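Putative XRE-family transcriptional regulator (PDB 2OFY) probably binds DNA through a helix-turn-helix domain and is thought to act as a transcriptional regulator. Local coordinates at residues R13-R25 against L67-F80. Residues are numbered along the deposited sequence; the frame is centred on the assembly and turned at random.
Sequences RGQRLGELLRSAR and LDLSLDDVAAVVTF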
# COMPACT_ATOMS: atom_id res chain seq x y z
N ARG A 13 -2.83 11.42 -6.18
CA ARG A 13 -1.89 10.55 -5.43
C ARG A 13 -1.32 9.42 -6.26
O ARG A 13 -0.13 9.07 -6.18
CB ARG A 13 -2.59 9.90 -4.22
CG ARG A 13 -2.97 10.83 -3.13
CD ARG A 13 -3.32 9.98 -1.90
NE ARG A 13 -3.95 10.79 -0.89
CZ ARG A 13 -5.26 10.84 -0.67
NH1 ARG A 13 -6.10 10.09 -1.39
NH2 ARG A 13 -5.73 11.64 0.26
N GLY A 14 -2.19 8.80 -7.05
CA GLY A 14 -1.80 7.71 -7.96
C GLY A 14 -0.76 8.23 -8.94
O GLY A 14 0.24 7.58 -9.22
N GLN A 15 -1.03 9.40 -9.53
CA GLN A 15 -0.07 10.01 -10.49
C GLN A 15 1.27 10.35 -9.84
O GLN A 15 2.32 10.04 -10.41
CB GLN A 15 -0.72 11.26 -11.08
CG GLN A 15 -1.79 10.73 -12.08
CD GLN A 15 -2.69 11.82 -12.62
OE1 GLN A 15 -2.73 12.95 -12.07
NE2 GLN A 15 -3.41 11.50 -13.73
N ARG A 16 1.25 10.97 -8.66
CA ARG A 16 2.51 11.22 -7.95
C ARG A 16 3.31 9.97 -7.68
O ARG A 16 4.53 9.94 -7.82
CB ARG A 16 2.22 11.88 -6.57
CG ARG A 16 1.66 13.23 -6.74
CD ARG A 16 1.56 13.74 -5.33
NE ARG A 16 0.58 14.74 -5.22
CZ ARG A 16 0.08 15.13 -4.05
NH1 ARG A 16 0.49 14.55 -2.91
NH2 ARG A 16 -0.82 16.09 -4.04
N LEU A 17 2.61 8.93 -7.23
CA LEU A 17 3.25 7.65 -6.91
C LEU A 17 3.93 7.13 -8.16
O LEU A 17 5.09 6.70 -8.13
CB LEU A 17 2.19 6.66 -6.38
CG LEU A 17 2.74 5.24 -6.15
CD1 LEU A 17 3.86 5.17 -5.06
CD2 LEU A 17 1.55 4.35 -5.80
N GLY A 18 3.21 7.18 -9.30
CA GLY A 18 3.74 6.67 -10.60
C GLY A 18 4.99 7.43 -11.01
O GLY A 18 6.02 6.84 -11.36
N GLU A 19 4.94 8.76 -10.90
CA GLU A 19 6.09 9.59 -11.24
C GLU A 19 7.29 9.27 -10.36
O GLU A 19 8.42 9.19 -10.88
CB GLU A 19 5.76 11.09 -11.08
CG GLU A 19 6.92 11.99 -11.60
CD GLU A 19 6.81 13.48 -11.24
OE1 GLU A 19 5.72 13.93 -10.82
OE2 GLU A 19 7.83 14.21 -11.40
N LEU A 20 7.06 9.06 -9.07
CA LEU A 20 8.16 8.73 -8.13
C LEU A 20 8.81 7.37 -8.46
O LEU A 20 10.06 7.26 -8.46
CB LEU A 20 7.58 8.62 -6.72
CG LEU A 20 8.12 9.34 -5.53
CD1 LEU A 20 8.78 10.69 -5.90
CD2 LEU A 20 6.94 9.54 -4.61
N LEU A 21 7.98 6.39 -8.77
CA LEU A 21 8.46 5.04 -9.15
C LEU A 21 9.23 5.15 -10.49
O LEU A 21 10.29 4.52 -10.67
CB LEU A 21 7.30 4.05 -9.28
CG LEU A 21 6.70 3.77 -7.89
CD1 LEU A 21 5.48 2.88 -8.05
CD2 LEU A 21 7.74 3.14 -6.95
N ARG A 22 8.69 5.92 -11.43
CA ARG A 22 9.39 6.08 -12.72
C ARG A 22 10.78 6.73 -12.51
O ARG A 22 11.75 6.25 -13.08
CB ARG A 22 8.51 6.90 -13.71
CG ARG A 22 9.21 7.28 -15.07
CD ARG A 22 9.66 6.08 -15.73
NE ARG A 22 10.51 6.30 -16.91
CZ ARG A 22 11.81 6.09 -16.92
NH1 ARG A 22 12.44 5.73 -15.80
NH2 ARG A 22 12.48 6.27 -18.04
N SER A 23 10.83 7.78 -11.71
CA SER A 23 12.11 8.47 -11.46
C SER A 23 13.06 7.51 -10.76
O SER A 23 14.26 7.48 -11.07
CB SER A 23 11.87 9.70 -10.57
OG SER A 23 11.17 10.68 -11.33
N ALA A 24 12.55 6.71 -9.80
CA ALA A 24 13.42 5.74 -9.09
C ALA A 24 13.96 4.65 -10.03
O ALA A 24 15.13 4.23 -9.94
CB ALA A 24 12.74 5.12 -7.90
N ARG A 25 13.15 4.27 -11.01
CA ARG A 25 13.60 3.29 -12.00
C ARG A 25 14.75 3.88 -12.83
O ARG A 25 15.75 3.19 -13.09
CB ARG A 25 12.44 2.82 -12.86
CG ARG A 25 12.90 1.78 -13.90
CD ARG A 25 11.73 1.09 -14.56
NE ARG A 25 10.84 2.00 -15.29
CZ ARG A 25 11.07 2.48 -16.52
NH1 ARG A 25 12.23 2.24 -17.21
NH2 ARG A 25 10.12 3.23 -17.09
N LEU A 67 13.57 -1.48 -6.54
CA LEU A 67 14.19 -0.17 -6.78
C LEU A 67 14.99 0.37 -5.61
O LEU A 67 15.50 1.51 -5.68
CB LEU A 67 13.12 0.86 -7.22
CG LEU A 67 12.31 0.44 -8.43
CD1 LEU A 67 11.21 1.50 -8.59
CD2 LEU A 67 13.23 0.41 -9.70
N ASP A 68 15.12 -0.44 -4.54
CA ASP A 68 15.77 -0.01 -3.29
C ASP A 68 15.23 1.30 -2.80
O ASP A 68 15.98 2.21 -2.40
CB ASP A 68 17.26 0.10 -3.44
CG ASP A 68 17.96 -0.90 -2.60
OD1 ASP A 68 18.46 -0.49 -1.51
OD2 ASP A 68 17.98 -2.09 -3.00
N LEU A 69 13.91 1.36 -2.81
CA LEU A 69 13.22 2.59 -2.49
C LEU A 69 12.44 2.32 -1.19
O LEU A 69 11.83 1.27 -1.05
CB LEU A 69 12.34 2.91 -3.69
CG LEU A 69 11.46 4.11 -3.73
CD1 LEU A 69 12.31 5.39 -3.72
CD2 LEU A 69 10.48 4.06 -4.97
N SER A 70 12.54 3.22 -0.20
CA SER A 70 11.78 3.04 1.04
C SER A 70 10.33 3.49 0.86
O SER A 70 10.09 4.58 0.34
CB SER A 70 12.40 3.86 2.19
OG SER A 70 11.49 4.05 3.28
N LEU A 71 9.39 2.64 1.26
CA LEU A 71 7.94 2.97 1.18
C LEU A 71 7.61 4.20 2.04
O LEU A 71 6.70 4.92 1.70
CB LEU A 71 7.11 1.80 1.65
CG LEU A 71 7.14 0.58 0.70
CD1 LEU A 71 6.38 -0.62 1.21
CD2 LEU A 71 6.63 0.95 -0.67
N ASP A 72 8.31 4.39 3.15
CA ASP A 72 8.07 5.57 3.99
C ASP A 72 8.47 6.83 3.26
O ASP A 72 7.76 7.85 3.37
CB ASP A 72 8.82 5.44 5.30
CG ASP A 72 8.31 4.30 6.05
OD1 ASP A 72 7.13 4.37 6.47
OD2 ASP A 72 9.01 3.26 6.04
N ASP A 73 9.58 6.75 2.50
CA ASP A 73 10.02 7.90 1.72
C ASP A 73 8.98 8.22 0.63
O ASP A 73 8.70 9.36 0.33
CB ASP A 73 11.40 7.68 1.11
CG ASP A 73 12.53 7.67 2.16
OD1 ASP A 73 12.38 8.25 3.26
OD2 ASP A 73 13.59 7.05 1.84
N VAL A 74 8.41 7.18 0.06
CA VAL A 74 7.41 7.34 -1.01
C VAL A 74 6.08 7.91 -0.44
O VAL A 74 5.57 8.88 -0.99
CB VAL A 74 7.16 5.98 -1.67
CG1 VAL A 74 5.85 5.94 -2.52
CG2 VAL A 74 8.39 5.60 -2.55
N ALA A 75 5.59 7.31 0.64
CA ALA A 75 4.32 7.75 1.25
C ALA A 75 4.39 9.21 1.70
O ALA A 75 3.38 9.89 1.71
CB ALA A 75 3.94 6.86 2.39
N ALA A 76 5.60 9.68 2.07
CA ALA A 76 5.81 11.07 2.50
C ALA A 76 5.33 12.17 1.55
O ALA A 76 5.01 13.28 2.01
CB ALA A 76 7.28 11.29 2.84
N VAL A 77 5.30 11.90 0.23
CA VAL A 77 4.80 12.93 -0.71
C VAL A 77 3.32 13.22 -0.71
O VAL A 77 2.89 14.12 -1.42
CB VAL A 77 5.21 12.69 -2.20
CG1 VAL A 77 6.73 12.59 -2.32
CG2 VAL A 77 4.48 11.46 -2.78
N VAL A 78 2.53 12.40 0.01
CA VAL A 78 1.08 12.58 0.06
C VAL A 78 0.50 12.83 1.44
O VAL A 78 1.12 12.53 2.48
CB VAL A 78 0.36 11.35 -0.48
CG1 VAL A 78 0.58 11.22 -1.96
CG2 VAL A 78 0.82 10.08 0.29
N THR A 79 -0.74 13.34 1.40
CA THR A 79 -1.58 13.57 2.57
C THR A 79 -2.79 12.65 2.59
O THR A 79 -3.39 12.34 1.55
CB THR A 79 -2.11 14.98 2.59
OG1 THR A 79 -2.96 15.20 1.45
CG2 THR A 79 -0.97 15.96 2.55
N PHE A 80 -3.13 12.23 3.81
CA PHE A 80 -4.28 11.40 4.06
C PHE A 80 -5.04 12.11 5.12
O PHE A 80 -4.43 12.74 5.99
CB PHE A 80 -3.86 10.03 4.61
CG PHE A 80 -2.78 9.35 3.79
CD1 PHE A 80 -3.02 8.95 2.48
CD2 PHE A 80 -1.53 9.13 4.33
CE1 PHE A 80 -2.06 8.31 1.76
CE2 PHE A 80 -0.59 8.51 3.64
CZ PHE A 80 -0.81 8.13 2.33
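R13 holds T79 at one end of a seam in which helix 8-25 of this five-helix XRE-type helix-turn-helix domain packs against the chain that follows helix 57-66, with short helix 71-75 in its middle. Extended from CG to NE, the R13 side chain crosses V78 at about a right angle and turns its guanidinium edge to one carbonyl: T79 O accepts from NE at 2.9 Å and from NH2 at 2.8 Å, both bent bonds. F80 CD1 lies over a face of the guanidinium, the guanidinium and ring planes 31° apart. A methionine in place of this arginine would probably leave T79 O without its two donors and the tail after helix 71-75 less firmly tied to helix 8-25 at this point. R16 crosses V78 obliquely, NH1 3.5 Å from V78 CG1. L20 and V77 meet tip to tip, CD2 to CG2 at 3.6 Å. L17, its CG anti to the backbone N (chi1 174°), sends CD1 to V74 CG1 in a tight 3.3 Å contact, while I60 of helix 57-66 also packs on L17. Toward the far end, L21 crosses both L67 and L69 nearly at right angles, and L69 CD2 also touches A24 CB. F58 of the second subunit packs on R13 and L17, bringing the seam to the dimer interface. L67 ends in a fork against the end of helix 8-25, CD1 4.0 Å from A24 CB and CD2 3.7 Å from R25 CA.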